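PDB 2IMR: hypothetical protein DR_0824 from Deinococcus radiodurans, which catalyses the zinc-dependent deamination of aminodeoxyfutalosine to futalosine, a step in menaquinone biosynthesis, and more weakly deaminates adenosine and several of its derivatives. Local coordinates for residues A[39-45]-A[85-91]; A[54-60]-A[70-75]; A[61-67]-A[402-408]; A[94-100]-A[362-366]; A[347-351]-A[385-391]. The contacts are given in a common frame with arbitrary orientation. Numbering follows the deposited sequence.

How the interactions relate
A two-part amidohydrolase illustrates how a small beta domain and a TIM-type barrel are assembled from one chain. From the N terminus, interaction 1 closes a loop by pairing 39-45 with 85-91, and interaction 2, between 54-60 and 70-75, lies wholly within that loop. Interaction 3 reaches much further: 61-67 meets 402-408, beyond the barrel, so it crosses both earlier contacts and encloses interactions 4 and 5. After 85-91 the chain enters the barrel. There 94-100 packs on 362-366 in interaction 4, and 347-351 on 385-391 in interaction 5; these two cross, joined by backbone hydrogen bonds A98 to L351 and V96 to A387.

Interaction 1 of 5, residues A[39-45]-A[85-91]; sequences RLLTCDV and ERAGAVI
E85 (m, t), a strand residue, loses about 100 Å² to segment 39-45. Its backbone sets a parallel register, L41 opposite E85 and T42 opposite R86: E85 N donates to L40 O (2.8 Å), T42 N to E85 O (2.8 Å) and A87 N to T42 O (2.7 Å). L41 (m, t) brings CD2 to 3.3 Å from E85 OE1, with its CB 3.9 Å from A87 CB. A salt bridge, with a weak hydrogen bond, joins R39 NE to E85 OE2 (3.3 Å); water 1 also bridges them. The strand pair forms one edge of the mixed sheet in the small beta domain; across the loop A87-A89 (G88 phi 97°) the register shifts by one residue, and pairing resumes in a three-stranded sheet at V45 and V90. V45 N donates to A89 O (2.8 Å) and I91 N to V45 O (3.1 Å), while I91 (m, t) sets CG1 3.6 Å from C43 SG. R86 (t, p, t) makes a salt bridge from NH2 to D44 OD2 at 2.7 Å.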
# COMPACT_ATOMS: atom_id res chain seq x y z
N ARG A 39 -24.08 7.16 26.03
CA ARG A 39 -23.11 8.23 25.83
C ARG A 39 -23.03 8.44 24.33
O ARG A 39 -22.91 7.48 23.57
CB ARG A 39 -21.73 7.83 26.37
CG ARG A 39 -21.76 7.25 27.77
CD ARG A 39 -20.39 7.35 28.44
NE ARG A 39 -19.33 6.69 27.69
CZ ARG A 39 -19.26 5.38 27.47
NH1 ARG A 39 -20.20 4.56 27.93
NH2 ARG A 39 -18.23 4.88 26.81
N LEU A 40 -23.09 9.70 23.91
CA LEU A 40 -23.01 10.04 22.50
C LEU A 40 -21.64 10.59 22.17
O LEU A 40 -21.31 11.73 22.53
CB LEU A 40 -24.08 11.08 22.15
CG LEU A 40 -23.95 11.75 20.77
CD1 LEU A 40 -23.98 10.69 19.67
CD2 LEU A 40 -25.08 12.75 20.59
N LEU A 41 -20.83 9.78 21.50
CA LEU A 41 -19.50 10.20 21.11
C LEU A 41 -19.59 10.74 19.69
O LEU A 41 -20.01 10.03 18.78
CB LEU A 41 -18.53 9.02 21.14
CG LEU A 41 -18.62 8.08 22.35
CD1 LEU A 41 -17.39 7.20 22.37
CD2 LEU A 41 -18.74 8.86 23.64
N THR A 42 -19.20 12.00 19.50
CA THR A 42 -19.25 12.60 18.17
C THR A 42 -17.87 12.74 17.55
O THR A 42 -16.87 12.93 18.25
CB THR A 42 -19.93 13.98 18.21
OG1 THR A 42 -19.14 14.88 19.00
CG2 THR A 42 -21.32 13.87 18.81
N CYS A 43 -17.82 12.65 16.22
CA CYS A 43 -16.57 12.78 15.49
C CYS A 43 -16.79 13.50 14.17
O CYS A 43 -17.93 13.81 13.81
CB CYS A 43 -15.97 11.39 15.23
SG CYS A 43 -17.04 10.21 14.34
N ASP A 44 -15.71 13.79 13.46
CA ASP A 44 -15.83 14.48 12.18
C ASP A 44 -16.12 13.49 11.08
O ASP A 44 -16.88 13.79 10.16
CB ASP A 44 -14.55 15.26 11.87
CG ASP A 44 -14.26 16.33 12.91
OD1 ASP A 44 -15.21 17.02 13.33
OD2 ASP A 44 -13.08 16.48 13.30
N VAL A 45 -15.52 12.31 11.17
CA VAL A 45 -15.74 11.27 10.19
C VAL A 45 -15.88 9.92 10.86
O VAL A 45 -15.02 9.49 11.63
CB VAL A 45 -14.58 11.19 9.17
CG1 VAL A 45 -14.79 10.00 8.24
CG2 VAL A 45 -14.49 12.47 8.37
N GLU A 85 -19.96 13.63 24.09
CA GLU A 85 -18.52 13.61 24.23
C GLU A 85 -17.90 13.85 22.86
O GLU A 85 -18.26 13.17 21.91
CB GLU A 85 -18.04 12.24 24.72
CG GLU A 85 -18.23 11.94 26.19
CD GLU A 85 -17.79 10.52 26.53
OE1 GLU A 85 -16.75 10.09 26.00
OE2 GLU A 85 -18.48 9.85 27.32
N ARG A 86 -17.01 14.82 22.76
CA ARG A 86 -16.32 15.10 21.50
C ARG A 86 -15.23 14.02 21.43
O ARG A 86 -14.30 14.03 22.23
CB ARG A 86 -15.69 16.49 21.53
CG ARG A 86 -14.59 16.72 20.50
CD ARG A 86 -15.03 16.41 19.08
NE ARG A 86 -13.95 16.69 18.12
CZ ARG A 86 -14.04 16.51 16.81
NH1 ARG A 86 -15.16 16.06 16.27
NH2 ARG A 86 -13.00 16.80 16.03
N ALA A 87 -15.35 13.11 20.47
CA ALA A 87 -14.39 12.01 20.37
C ALA A 87 -13.28 12.15 19.34
O ALA A 87 -12.63 11.17 18.99
CB ALA A 87 -15.14 10.71 20.13
N GLY A 88 -13.04 13.37 18.85
CA GLY A 88 -11.98 13.57 17.89
C GLY A 88 -12.41 13.57 16.44
O GLY A 88 -13.60 13.57 16.13
N ALA A 89 -11.43 13.55 15.54
CA ALA A 89 -11.72 13.58 14.11
C ALA A 89 -12.27 12.29 13.52
O ALA A 89 -13.23 12.31 12.75
CB ALA A 89 -10.46 14.00 13.34
N VAL A 90 -11.69 11.17 13.90
CA VAL A 90 -12.12 9.91 13.33
C VAL A 90 -12.47 8.77 14.27
O VAL A 90 -11.76 8.50 15.24
CB VAL A 90 -11.05 9.37 12.34
CG1 VAL A 90 -11.50 8.05 11.74
CG2 VAL A 90 -10.78 10.41 11.25
N ILE A 91 -13.58 8.11 13.97
CA ILE A 91 -14.00 6.94 14.70
C ILE A 91 -14.17 5.89 13.62
O ILE A 91 -15.02 6.03 12.73
CB ILE A 91 -15.35 7.13 15.43
CG1 ILE A 91 -15.18 8.11 16.59
CG2 ILE A 91 -15.84 5.78 15.94
CD1 ILE A 91 -16.45 8.34 17.40
O HOH W 1 -16.21 7.40 26.46
O HOH W 2 -17.71 16.40 17.21

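Interaction 2 of 5, residues A[54-60]-A[70-75]; sequences QSPGGVV and GHPDEL
A cis peptide bond precedes P56, and two glycines, G58 and G70, make the single bridge of this contact. They form an antiparallel hydrogen-bonded pair with CA atoms 5.8 Å apart: G70 N donates to G58 O at 3.2 Å, and G58 N gives a weak bond to G70 O at 3.1 Å. The arrangement is a strand-to-helix transition at the sheet edge. Strand 57-60 runs beside G70, H71 takes the N-cap position, and the helix starts at P72 (phi/psi -60/-42°), whose CD lies 3.5 Å from P56 O and whose CG lies 4.0 Å from P56 CB. L75 (m, t) points toward the strand, its CD1 3.5 Å from G58 C and 3.9 Å from V60 CG2; a beta carbon on G58 would be tight against both L75 and P72. H71 (t) donates NE2 to D73 OD1 at 2.6 Å. The helix is thus seated by apolar packing of P72 on P56 and of L75 on V60 and the bare backbone of G58.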
# COMPACT_ATOMS: atom_id res chain seq x y z
N GLN A 54 -19.29 8.24 6.97
CA GLN A 54 -20.28 9.27 7.25
C GLN A 54 -19.67 10.48 7.95
O GLN A 54 -18.79 10.33 8.81
CB GLN A 54 -21.39 8.66 8.11
CG GLN A 54 -21.61 7.18 7.82
CD GLN A 54 -22.59 6.52 8.76
OE1 GLN A 54 -22.64 5.29 8.86
NE2 GLN A 54 -23.40 7.32 9.46
N SER A 55 -20.13 11.67 7.61
CA SER A 55 -19.61 12.89 8.21
C SER A 55 -20.62 14.03 8.21
O SER A 55 -21.17 14.38 7.16
CB SER A 55 -18.34 13.33 7.46
OG SER A 55 -17.87 14.57 7.94
N PRO A 56 -20.90 14.62 9.39
CA PRO A 56 -20.31 14.28 10.69
C PRO A 56 -20.74 12.89 11.14
O PRO A 56 -21.59 12.27 10.52
CB PRO A 56 -20.85 15.38 11.61
CG PRO A 56 -21.07 16.54 10.67
CD PRO A 56 -21.70 15.85 9.49
N GLY A 57 -20.15 12.41 12.23
CA GLY A 57 -20.48 11.08 12.72
C GLY A 57 -20.68 11.00 14.22
O GLY A 57 -20.36 11.93 14.96
N GLY A 58 -21.23 9.88 14.67
CA GLY A 58 -21.48 9.69 16.08
C GLY A 58 -21.73 8.23 16.41
O GLY A 58 -22.10 7.44 15.54
N VAL A 59 -21.51 7.88 17.67
CA VAL A 59 -21.72 6.52 18.14
C VAL A 59 -22.31 6.58 19.54
O VAL A 59 -21.75 7.24 20.41
CB VAL A 59 -20.39 5.74 18.21
CG1 VAL A 59 -20.65 4.32 18.69
CG2 VAL A 59 -19.71 5.71 16.85
N VAL A 60 -23.44 5.92 19.75
CA VAL A 60 -24.02 5.93 21.08
C VAL A 60 -23.57 4.65 21.75
O VAL A 60 -23.74 3.55 21.22
CB VAL A 60 -25.56 5.99 21.05
CG1 VAL A 60 -26.10 5.89 22.48
CG2 VAL A 60 -26.01 7.30 20.44
N GLY A 70 -24.19 6.17 13.45
CA GLY A 70 -24.67 6.83 12.25
C GLY A 70 -24.51 8.33 12.37
O GLY A 70 -23.56 8.81 12.99
N HIS A 71 -25.43 9.07 11.77
CA HIS A 71 -25.36 10.52 11.84
C HIS A 71 -25.73 10.96 13.26
O HIS A 71 -26.67 10.43 13.85
CB HIS A 71 -26.33 11.16 10.84
CG HIS A 71 -26.20 12.65 10.75
ND1 HIS A 71 -25.50 13.27 9.73
CD2 HIS A 71 -26.60 13.63 11.59
CE1 HIS A 71 -25.48 14.57 9.95
NE2 HIS A 71 -26.14 14.82 11.07
N PRO A 72 -24.99 11.94 13.81
CA PRO A 72 -25.21 12.47 15.16
C PRO A 72 -26.57 13.09 15.46
O PRO A 72 -27.12 12.88 16.54
CB PRO A 72 -24.06 13.46 15.33
CG PRO A 72 -23.79 13.92 13.93
CD PRO A 72 -23.85 12.62 13.16
N ASP A 73 -27.11 13.88 14.52
CA ASP A 73 -28.40 14.50 14.76
C ASP A 73 -29.46 13.43 14.95
O ASP A 73 -30.35 13.56 15.80
CB ASP A 73 -28.79 15.43 13.61
CG ASP A 73 -27.89 16.66 13.53
OD1 ASP A 73 -26.79 16.56 12.94
OD2 ASP A 73 -28.29 17.71 14.07
N GLU A 74 -29.37 12.36 14.16
CA GLU A 74 -30.31 11.26 14.30
C GLU A 74 -30.22 10.75 15.74
O GLU A 74 -31.23 10.46 16.38
CB GLU A 74 -29.95 10.12 13.34
CG GLU A 74 -30.39 10.34 11.90
CD GLU A 74 -31.90 10.34 11.75
OE1 GLU A 74 -32.53 9.29 12.00
OE2 GLU A 74 -32.47 11.40 11.39
N LEU A 75 -28.99 10.66 16.25
CA LEU A 75 -28.74 10.17 17.60
C LEU A 75 -29.21 11.08 18.73
O LEU A 75 -29.79 10.62 19.71
CB LEU A 75 -27.23 9.87 17.75
CG LEU A 75 -26.64 8.95 16.69
CD1 LEU A 75 -25.14 8.75 16.92
CD2 LEU A 75 -27.35 7.60 16.72

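Interaction 3 of 5, residues A[61-67]-A[402-408]; sequences VVGETVA and LRRGETW
V61 (t), which opens segment 61-67, sets its CG2 over one face of the W408 indole, 4.1 Å from the centroid of the five-membered ring and 20° off its normal, a CH-pi contact. The chain then reverses through a type II' turn from V62 to T65, with G63 at phi 73° and V62 and T65 exchanging backbone hydrogen bonds, a beta hairpin. E64 O accepts from W408 N at 2.7 Å. T65 is bridged to T407, their CA atoms 4.6 Å apart, and its CG2 reaches G405 O at 3.7 Å. V66 (t) has the most area buried here: V66 N donates to E406 O (2.9 Å, nearly linear), V66 O accepts from G405 N (3.0 Å), and its CG2 lies 3.8 Å from L402 CD1 and 4.1 Å from W408 CB. At A67, the carbonyl O meets R404 CB at 3.5 Å. Facing the hairpin, residues 403-406 form a type II turn closed by E406 N to R403 O (3.0 Å), with G405 at phi 96° and a salt bridge from R403 NH1 to E406 OE2 (2.8 Å). W408 (t) also packs on L41 and V59 of the sheet. Three backbone hydrogen bonds fix the returning C-terminal chain to the hairpin's turn and outer strand, while V61 and V66 pack against W408: the link is part backbone pairing, part apolar contact.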
# COMPACT_ATOMS: atom_id res chain seq x y z
N VAL A 61 -22.97 4.79 22.92
CA VAL A 61 -22.47 3.64 23.65
C VAL A 61 -23.20 3.51 24.98
O VAL A 61 -23.45 4.50 25.67
CB VAL A 61 -20.95 3.77 23.91
CG1 VAL A 61 -20.44 2.55 24.65
CG2 VAL A 61 -20.22 3.93 22.59
N VAL A 62 -23.57 2.28 25.31
CA VAL A 62 -24.24 1.98 26.57
C VAL A 62 -23.33 0.99 27.26
O VAL A 62 -23.20 -0.16 26.84
CB VAL A 62 -25.62 1.33 26.34
CG1 VAL A 62 -26.25 0.96 27.68
CG2 VAL A 62 -26.53 2.29 25.58
N GLY A 63 -22.66 1.43 28.33
CA GLY A 63 -21.74 0.55 29.02
C GLY A 63 -20.51 0.40 28.14
O GLY A 63 -19.79 1.37 27.90
N GLU A 64 -20.27 -0.81 27.64
CA GLU A 64 -19.14 -1.07 26.75
C GLU A 64 -19.68 -1.62 25.44
O GLU A 64 -18.95 -2.26 24.67
CB GLU A 64 -18.21 -2.12 27.36
CG GLU A 64 -17.56 -1.73 28.67
CD GLU A 64 -16.64 -2.81 29.19
OE1 GLU A 64 -15.66 -3.16 28.49
OE2 GLU A 64 -16.90 -3.33 30.30
N THR A 65 -20.95 -1.36 25.18
CA THR A 65 -21.61 -1.85 23.97
C THR A 65 -22.16 -0.74 23.09
O THR A 65 -22.75 0.22 23.57
CB THR A 65 -22.77 -2.80 24.35
OG1 THR A 65 -22.28 -3.83 25.21
CG2 THR A 65 -23.38 -3.43 23.11
N VAL A 66 -21.98 -0.89 21.78
CA VAL A 66 -22.48 0.10 20.83
C VAL A 66 -24.00 -0.01 20.73
O VAL A 66 -24.54 -1.08 20.45
CB VAL A 66 -21.87 -0.10 19.43
CG1 VAL A 66 -22.45 0.91 18.46
CG2 VAL A 66 -20.36 0.02 19.49
N ALA A 67 -24.70 1.10 20.95
CA ALA A 67 -26.15 1.10 20.86
C ALA A 67 -26.56 1.40 19.43
O ALA A 67 -27.48 0.79 18.89
CB ALA A 67 -26.74 2.13 21.81
N LEU A 402 -18.60 -1.92 13.29
CA LEU A 402 -18.98 -1.01 14.35
C LEU A 402 -20.48 -0.78 14.24
O LEU A 402 -20.93 0.09 13.49
CB LEU A 402 -18.21 0.31 14.19
CG LEU A 402 -18.23 1.34 15.33
CD1 LEU A 402 -17.97 0.65 16.66
CD2 LEU A 402 -17.18 2.41 15.06
N ARG A 403 -21.26 -1.58 14.97
CA ARG A 403 -22.71 -1.47 14.94
C ARG A 403 -23.35 -1.99 16.22
O ARG A 403 -22.67 -2.56 17.08
CB ARG A 403 -23.28 -2.23 13.74
CG ARG A 403 -23.08 -3.73 13.79
CD ARG A 403 -23.43 -4.37 12.45
NE ARG A 403 -23.44 -5.84 12.49
CZ ARG A 403 -22.44 -6.59 12.94
NH1 ARG A 403 -21.33 -6.02 13.40
NH2 ARG A 403 -22.54 -7.91 12.92
N ARG A 404 -24.66 -1.80 16.33
CA ARG A 404 -25.43 -2.24 17.50
C ARG A 404 -25.05 -3.65 17.94
O ARG A 404 -25.01 -4.58 17.14
CB ARG A 404 -26.92 -2.19 17.17
CG ARG A 404 -27.83 -2.66 18.30
CD ARG A 404 -29.24 -2.90 17.79
NE ARG A 404 -30.15 -3.34 18.85
CZ ARG A 404 -30.63 -2.54 19.80
NH1 ARG A 404 -30.30 -1.26 19.83
NH2 ARG A 404 -31.47 -3.03 20.71
N GLY A 405 -24.76 -3.79 19.23
CA GLY A 405 -24.41 -5.09 19.77
C GLY A 405 -22.92 -5.37 19.87
O GLY A 405 -22.50 -6.16 20.71
N GLU A 406 -22.13 -4.72 19.03
CA GLU A 406 -20.68 -4.92 19.04
C GLU A 406 -20.06 -4.25 20.26
O GLU A 406 -20.54 -3.22 20.74
CB GLU A 406 -20.05 -4.32 17.78
CG GLU A 406 -20.51 -4.94 16.47
CD GLU A 406 -20.30 -6.44 16.42
OE1 GLU A 406 -19.21 -6.90 16.84
OE2 GLU A 406 -21.20 -7.16 15.95
N THR A 407 -18.98 -4.85 20.77
CA THR A 407 -18.28 -4.30 21.93
C THR A 407 -17.58 -3.02 21.49
O THR A 407 -16.85 -3.02 20.50
CB THR A 407 -17.20 -5.28 22.46
OG1 THR A 407 -17.81 -6.52 22.83
CG2 THR A 407 -16.50 -4.69 23.67
N TRP A 408 -17.81 -1.92 22.21
CA TRP A 408 -17.16 -0.66 21.88
C TRP A 408 -15.69 -0.78 22.27
O TRP A 408 -15.37 -1.08 23.42
CB TRP A 408 -17.79 0.51 22.64
CG TRP A 408 -16.98 1.78 22.56
CD1 TRP A 408 -16.32 2.40 23.58
CD2 TRP A 408 -16.72 2.56 21.38
NE1 TRP A 408 -15.67 3.52 23.12
CE2 TRP A 408 -15.90 3.64 21.77
CE3 TRP A 408 -17.10 2.45 20.04
CZ2 TRP A 408 -15.44 4.60 20.86
CZ3 TRP A 408 -16.65 3.41 19.13
CH2 TRP A 408 -15.83 4.47 19.55

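Interaction 4 of 5, residues A[94-100]-A[362-366]; sequences PPVNAHT and LNVRE. With ZN (zinc ion), chain B.
Leading into the first strand of the amidohydrolase barrel, segment 94-100 carries H99, a ligand of the single zinc ion, and packs against the chain entering helix 365-374. End to end, the touching parts run 141° apart, and N97 and V364 are the nearest pair, their CA atoms 5.8 Å apart. V364 (t) points toward the strand, with CG2 3.4 Å from N97 CA and 3.5 Å from V96 O, and CG1 3.9 Å from P95 CB. N97 (t) turns its amide so that ND2 makes a weak hydrogen bond to L362 O at 3.0 Å, while its stronger partner is T353. L362 (m, t) extends CD2 to 3.3 Å from T100 OG1. R365 (m, t, t) lays one face of its guanidinium against P95 CD, makes a cation-pi contact with W414 and bonds L144 O through NH2. N363 (t) caps the helix start, its OD1 accepting from both R365 N and R365 NH1 at 3.0 Å. The chain turns a corner at H99 (t, chi2 83°), and beyond this packing H101 and H240 join it at the metal. H99 NE2 binds the zinc at 2.1 Å, and water 3 lies 1.8 Å from the ion.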
# COMPACT_ATOMS: atom_id res chain seq x y z
N PRO A 94 -9.36 0.04 13.11
CA PRO A 94 -7.97 0.41 12.87
C PRO A 94 -7.67 0.32 11.38
O PRO A 94 -8.07 -0.64 10.72
CB PRO A 94 -7.19 -0.61 13.70
CG PRO A 94 -8.12 -1.79 13.74
CD PRO A 94 -9.45 -1.14 13.98
N PRO A 95 -6.96 1.32 10.83
CA PRO A 95 -6.64 1.31 9.40
C PRO A 95 -5.64 0.25 8.97
O PRO A 95 -4.83 -0.23 9.76
CB PRO A 95 -6.11 2.72 9.16
CG PRO A 95 -5.39 3.01 10.45
CD PRO A 95 -6.37 2.49 11.49
N VAL A 96 -5.72 -0.12 7.70
CA VAL A 96 -4.83 -1.11 7.12
C VAL A 96 -3.65 -0.38 6.48
O VAL A 96 -3.84 0.63 5.80
CB VAL A 96 -5.54 -1.93 6.02
CG1 VAL A 96 -4.52 -2.77 5.25
CG2 VAL A 96 -6.61 -2.82 6.65
N ASN A 97 -2.44 -0.88 6.71
CA ASN A 97 -1.26 -0.29 6.10
C ASN A 97 -1.05 -1.19 4.90
O ASN A 97 -0.39 -2.23 5.00
CB ASN A 97 -0.05 -0.37 7.03
CG ASN A 97 1.12 0.45 6.52
OD1 ASN A 97 1.24 0.68 5.31
ND2 ASN A 97 1.98 0.88 7.42
N ALA A 98 -1.64 -0.78 3.78
CA ALA A 98 -1.61 -1.56 2.54
C ALA A 98 -0.28 -1.68 1.82
O ALA A 98 -0.18 -2.44 0.85
CB ALA A 98 -2.68 -1.02 1.59
N HIS A 99 0.72 -0.93 2.25
CA HIS A 99 2.02 -1.04 1.62
C HIS A 99 3.15 -0.52 2.49
O HIS A 99 3.19 0.66 2.84
CB HIS A 99 2.08 -0.29 0.28
CG HIS A 99 3.37 -0.48 -0.46
ND1 HIS A 99 3.62 -1.58 -1.25
CD2 HIS A 99 4.51 0.25 -0.45
CE1 HIS A 99 4.86 -1.51 -1.71
NE2 HIS A 99 5.42 -0.41 -1.24
N THR A 100 4.07 -1.41 2.82
CA THR A 100 5.25 -1.05 3.58
C THR A 100 6.32 -2.12 3.35
O THR A 100 6.07 -3.13 2.69
CB THR A 100 4.96 -0.95 5.11
OG1 THR A 100 6.12 -0.46 5.78
CG2 THR A 100 4.58 -2.30 5.68
N LEU A 362 4.84 3.77 10.64
CA LEU A 362 3.99 2.70 10.10
C LEU A 362 2.51 2.95 10.42
O LEU A 362 1.67 2.09 10.18
CB LEU A 362 4.41 1.35 10.70
CG LEU A 362 5.83 0.88 10.35
CD1 LEU A 362 6.15 -0.41 11.09
CD2 LEU A 362 5.95 0.69 8.85
N ASN A 363 2.22 4.14 10.94
CA ASN A 363 0.86 4.51 11.33
C ASN A 363 0.07 5.20 10.21
O ASN A 363 0.25 6.39 9.97
CB ASN A 363 0.91 5.42 12.55
CG ASN A 363 -0.44 5.64 13.17
OD1 ASN A 363 -1.46 5.24 12.61
ND2 ASN A 363 -0.47 6.29 14.34
N VAL A 364 -0.81 4.46 9.56
CA VAL A 364 -1.62 5.01 8.46
C VAL A 364 -2.55 6.15 8.88
O VAL A 364 -2.98 6.94 8.04
CB VAL A 364 -2.45 3.89 7.77
CG1 VAL A 364 -3.49 4.49 6.82
CG2 VAL A 364 -1.52 2.99 6.98
N ARG A 365 -2.86 6.25 10.17
CA ARG A 365 -3.73 7.34 10.62
C ARG A 365 -3.07 8.66 10.25
O ARG A 365 -3.73 9.66 9.96
CB ARG A 365 -3.93 7.29 12.14
CG ARG A 365 -4.54 5.99 12.65
CD ARG A 365 -4.67 6.03 14.16
NE ARG A 365 -5.21 4.79 14.72
CZ ARG A 365 -4.58 3.62 14.70
NH1 ARG A 365 -3.39 3.50 14.15
NH2 ARG A 365 -5.15 2.56 15.26
N GLU A 366 -1.74 8.66 10.26
CA GLU A 366 -0.98 9.85 9.93
C GLU A 366 -1.01 10.16 8.43
O GLU A 366 -0.85 11.32 8.03
CB GLU A 366 0.45 9.70 10.46
CG GLU A 366 0.49 9.86 11.99
CD GLU A 366 1.76 9.33 12.64
OE1 GLU A 366 2.77 9.14 11.95
OE2 GLU A 366 1.73 9.12 13.87
ZN ZN B . 7.50 -0.25 -1.70
O HOH W 3 7.66 1.53 -1.84

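Interaction 5 of 5, residues A[347-351]-A[385-391]; sequences VEVAL and RAAVKGG
This is a buried strand-on-helix contact in the barrel wall, where helix 380-395 packs on the outside of strand 349-351, the last of its parallel sheet; the strand crosses residues 385-391 at a signed angle of -107°, the axes approaching to 6.2 Å. Such nearness rests on small residues. A350 and G390 bring their CA atoms within 4.5 Å, and A350 CB sits 3.7 Å from both G390 C and G391 N; a beta carbon on G390 would clash with V349 O. A386, pointing toward the strand, places CB 3.3 Å from V349 O. L351 (m, t) reaches CD1 to 3.8 Å from A387 CB. The helix widens into a pi-type turn at 386-390, where G390 N donates to R385 O and G391 N to A386 O, both at 3.0 Å. Water 4 accepts from L351 N (2.9 Å) and lies 3.0 Å from A387 O, between strand and helix. OE2 of E348 (t, p) lies 3.6 Å from NH2 of R385 (t, t, t), a long salt bridge; R393 is the stronger partner of the carboxylate. Strand 349-351 is held on one side by V322 and T324 of strand 322-324, and on the other by A98, which hydrogen-bonds to L351; W339 of helix 339-344 touches V349, L351 and A386, while Y47 of the small beta domain meets R385, V388 and K389.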
# COMPACT_ATOMS: atom_id res chain seq x y z
N VAL A 347 -11.43 4.01 -9.55
CA VAL A 347 -10.37 3.09 -9.16
C VAL A 347 -10.31 2.98 -7.64
O VAL A 347 -10.34 3.99 -6.95
CB VAL A 347 -9.01 3.58 -9.70
CG1 VAL A 347 -7.90 2.62 -9.28
CG2 VAL A 347 -9.07 3.70 -11.22
N GLU A 348 -10.24 1.76 -7.14
CA GLU A 348 -10.17 1.51 -5.70
C GLU A 348 -8.80 1.97 -5.19
O GLU A 348 -7.76 1.53 -5.69
CB GLU A 348 -10.35 0.01 -5.42
CG GLU A 348 -10.24 -0.38 -3.95
CD GLU A 348 -11.37 0.18 -3.10
OE1 GLU A 348 -11.47 1.41 -2.96
OE2 GLU A 348 -12.17 -0.63 -2.58
N VAL A 349 -8.81 2.84 -4.19
CA VAL A 349 -7.58 3.37 -3.62
C VAL A 349 -7.40 2.94 -2.17
O VAL A 349 -8.34 2.96 -1.38
CB VAL A 349 -7.58 4.92 -3.69
CG1 VAL A 349 -6.27 5.47 -3.11
CG2 VAL A 349 -7.75 5.38 -5.13
N ALA A 350 -6.18 2.54 -1.84
CA ALA A 350 -5.83 2.12 -0.49
C ALA A 350 -4.66 2.98 -0.02
O ALA A 350 -3.97 3.60 -0.84
CB ALA A 350 -5.44 0.65 -0.48
N LEU A 351 -4.43 3.00 1.28
CA LEU A 351 -3.33 3.79 1.85
C LEU A 351 -2.22 2.94 2.46
O LEU A 351 -2.47 1.90 3.06
CB LEU A 351 -3.88 4.74 2.91
CG LEU A 351 -4.57 6.00 2.42
CD1 LEU A 351 -5.42 6.60 3.53
CD2 LEU A 351 -3.52 7.00 1.96
N ARG A 385 -12.48 5.79 4.39
CA ARG A 385 -12.93 4.54 3.79
C ARG A 385 -11.75 3.84 3.12
O ARG A 385 -11.60 2.62 3.22
CB ARG A 385 -14.03 4.79 2.76
CG ARG A 385 -14.40 3.54 1.98
CD ARG A 385 -15.12 3.86 0.69
NE ARG A 385 -14.97 2.77 -0.27
CZ ARG A 385 -15.37 1.52 -0.04
NH1 ARG A 385 -15.95 1.21 1.10
NH2 ARG A 385 -15.16 0.58 -0.96
N ALA A 386 -10.91 4.61 2.45
CA ALA A 386 -9.74 4.04 1.77
C ALA A 386 -8.79 3.40 2.78
O ALA A 386 -8.31 2.29 2.58
CB ALA A 386 -9.02 5.13 0.99
N ALA A 387 -8.52 4.12 3.87
CA ALA A 387 -7.61 3.63 4.89
C ALA A 387 -8.05 2.29 5.47
O ALA A 387 -7.23 1.41 5.71
CB ALA A 387 -7.47 4.66 6.01
N VAL A 388 -9.35 2.14 5.67
CA VAL A 388 -9.89 0.92 6.25
C VAL A 388 -10.37 -0.12 5.24
O VAL A 388 -9.78 -1.20 5.13
CB VAL A 388 -11.04 1.25 7.22
CG1 VAL A 388 -11.59 -0.04 7.84
CG2 VAL A 388 -10.55 2.19 8.31
N LYS A 389 -11.43 0.20 4.51
CA LYS A 389 -11.98 -0.75 3.54
C LYS A 389 -11.09 -0.94 2.32
O LYS A 389 -10.88 -2.06 1.87
CB LYS A 389 -13.37 -0.31 3.09
CG LYS A 389 -14.05 -1.31 2.15
CD LYS A 389 -14.21 -2.67 2.81
CE LYS A 389 -14.88 -3.67 1.88
NZ LYS A 389 -15.12 -4.99 2.54
N GLY A 390 -10.58 0.16 1.78
CA GLY A 390 -9.71 0.06 0.61
C GLY A 390 -8.55 -0.88 0.89
O GLY A 390 -8.27 -1.78 0.10
N GLY A 391 -7.87 -0.67 2.01
CA GLY A 391 -6.73 -1.51 2.37
C GLY A 391 -7.10 -2.97 2.59
O GLY A 391 -6.37 -3.87 2.19
O HOH W 4 -5.34 1.23 3.44